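Malate dehydrogenase (Entamoeba histolytica, PDB 3I0P) probably catalyses the NAD-dependent interconversion of malate and oxaloacetate. Local coordinates at residues I99-A104 / F286-V291. Sequence-based numbering, arbitrary orientation.
Sequences IGMKMA and FIAINV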
loop_
_atom_site.group_PDB
_atom_site.type_symbol
_atom_site.label_atom_id
_atom_site.label_comp_id
_atom_site.label_asym_id
_atom_site.label_seq_id
_atom_site.Cartn_x
_atom_site.Cartn_y
_atom_site.Cartn_z
ATOM N N ILE A 99 22.746 2.287 -0.907
ATOM C CA ILE A 99 23.236 3.205 0.111
ATOM C C ILE A 99 22.082 3.800 0.948
ATOM O O ILE A 99 22.130 3.764 2.182
ATOM C CB ILE A 99 24.148 4.275 -0.507
ATOM C CG1 ILE A 99 25.401 3.590 -1.067
ATOM C CG2 ILE A 99 24.483 5.391 0.528
ATOM C CD1 ILE A 99 26.178 4.423 -2.061
ATOM N N GLY A 100 21.038 4.287 0.270
ATOM C CA GLY A 100 19.862 4.859 0.928
ATOM C C GLY A 100 19.188 3.948 1.943
ATOM O O GLY A 100 18.892 4.371 3.065
ATOM N N MET A 101 18.944 2.701 1.556
ATOM C CA MET A 101 18.294 1.738 2.436
ATOM C C MET A 101 19.227 1.280 3.561
ATOM O O MET A 101 18.822 1.238 4.722
ATOM C CB MET A 101 17.737 0.542 1.640
ATOM C CG MET A 101 17.115 -0.560 2.496
ATOM S SD MET A 101 15.727 -0.054 3.545
ATOM C CE MET A 101 14.337 -0.259 2.435
ATOM N N LYS A 102 20.475 0.953 3.225
ATOM C CA LYS A 102 21.469 0.597 4.244
ATOM C C LYS A 102 21.527 1.686 5.301
ATOM O O LYS A 102 21.668 1.418 6.490
ATOM C CB LYS A 102 22.849 0.427 3.625
ATOM C CG LYS A 102 23.148 -0.961 3.157
ATOM C CD LYS A 102 24.440 -1.008 2.339
ATOM C CE LYS A 102 25.691 -0.733 3.179
ATOM N NZ LYS A 102 26.908 -0.717 2.306
ATOM N N MET A 103 21.415 2.920 4.831
ATOM C CA MET A 103 21.423 4.097 5.667
ATOM C C MET A 103 20.148 4.169 6.509
ATOM O O MET A 103 20.215 4.438 7.709
ATOM C CB MET A 103 21.562 5.311 4.766
ATOM C CG MET A 103 21.907 6.586 5.453
ATOM S SD MET A 103 22.723 7.712 4.298
ATOM C CE MET A 103 22.773 9.141 5.381
ATOM N N ALA A 104 18.995 3.903 5.896
ATOM C CA ALA A 104 17.740 3.833 6.642
ATOM C C ALA A 104 17.746 2.718 7.699
ATOM O O ALA A 104 17.184 2.886 8.783
ATOM C CB ALA A 104 16.569 3.673 5.697
ATOM N N PHE A 286 12.932 4.970 0.897
ATOM C CA PHE A 286 13.304 3.748 1.607
ATOM C C PHE A 286 13.019 3.907 3.090
ATOM O O PHE A 286 13.559 4.812 3.739
ATOM C CB PHE A 286 14.785 3.425 1.393
ATOM C CG PHE A 286 15.185 3.386 -0.047
ATOM C CD1 PHE A 286 14.955 2.249 -0.812
ATOM C CD2 PHE A 286 15.780 4.493 -0.644
ATOM C CE1 PHE A 286 15.306 2.203 -2.147
ATOM C CE2 PHE A 286 16.143 4.456 -1.979
ATOM C CZ PHE A 286 15.896 3.302 -2.739
ATOM N N ILE A 287 12.160 3.027 3.606
ATOM C CA ILE A 287 11.771 3.034 5.008
ATOM C C ILE A 287 12.224 1.739 5.668
ATOM O O ILE A 287 12.040 0.664 5.112
ATOM C CB ILE A 287 10.236 3.184 5.173
ATOM C CG1 ILE A 287 9.748 4.510 4.591
ATOM C CG2 ILE A 287 9.804 3.051 6.653
ATOM C CD1 ILE A 287 8.249 4.701 4.739
ATOM N N ALA A 288 12.815 1.855 6.855
ATOM C CA ALA A 288 13.191 0.695 7.662
ATOM C C ALA A 288 12.646 0.819 9.093
ATOM O O ALA A 288 12.781 1.860 9.736
ATOM C CB ALA A 288 14.689 0.535 7.673
ATOM N N ILE A 289 12.018 -0.248 9.570
ATOM C CA ILE A 289 11.424 -0.279 10.902
ATOM C C ILE A 289 12.074 -1.407 11.694
ATOM O O ILE A 289 12.014 -2.568 11.292
ATOM C CB ILE A 289 9.892 -0.516 10.841
ATOM C CG1 ILE A 289 9.198 0.659 10.161
ATOM C CG2 ILE A 289 9.315 -0.782 12.240
ATOM C CD1 ILE A 289 7.878 0.301 9.579
ATOM N N ASN A 290 12.687 -1.059 12.820
ATOM C CA ASN A 290 13.393 -2.031 13.637
ATOM C C ASN A 290 12.430 -2.829 14.501
ATOM O O ASN A 290 11.893 -2.316 15.481
ATOM C CB ASN A 290 14.444 -1.333 14.501
ATOM C CG ASN A 290 15.351 -2.306 15.226
ATOM O OD1 ASN A 290 15.359 -3.509 14.945
ATOM N ND2 ASN A 290 16.136 -1.786 16.161
ATOM N N VAL A 291 12.230 -4.088 14.123
ATOM C CA VAL A 291 11.313 -4.993 14.811
ATOM C C VAL A 291 11.603 -5.135 16.322
ATOM O O VAL A 291 10.677 -5.035 17.153
ATOM C CB VAL A 291 11.284 -6.383 14.120
ATOM C CG1 VAL A 291 10.663 -7.450 15.031
ATOM C CG2 VAL A 291 10.555 -6.303 12.779
#
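Helix 93-111 packs on one face of the seven-stranded mixed sheet, and here it runs along strand 282-290 at a central place in that sheet; the axes of 99-104 and 286-290 approach to 7.5 Å, their directions 26° apart. Phe286 and Met101 bury the most surface. In Phe286, CG stands anti to the carbonyl carbon (chi1 -53°), which lays the ring beside the turn of Gly100 and Met101; the bare Gly100 lets the ring come close to the helix backbone, and Gly100 C lies 4.3 Å from Phe286 CD2. Met101 starts out anti to its backbone N, then bends at chi2 and chi3, so that its chain crosses Phe286 obliquely, CB beside the ring, while SD and CE curl past Phe286 CB. Met101 CE rests 3.6 Å from Ile287 O; an unbranched, flexible side chain suits this curled path. One turn on, Ala104 CB and Ala288 CB are 4.2 Å apart, small methyls suited to backbones this near. Tyr130 also meets the Phe286 ring, and Phe286 and Ala288 make backbone hydrogen bonds with Val116 and Gly114 of neighbouring strand 113-121. With no hydrogen bond across these segments, helix and strand are joined here by buried van der Waals packing.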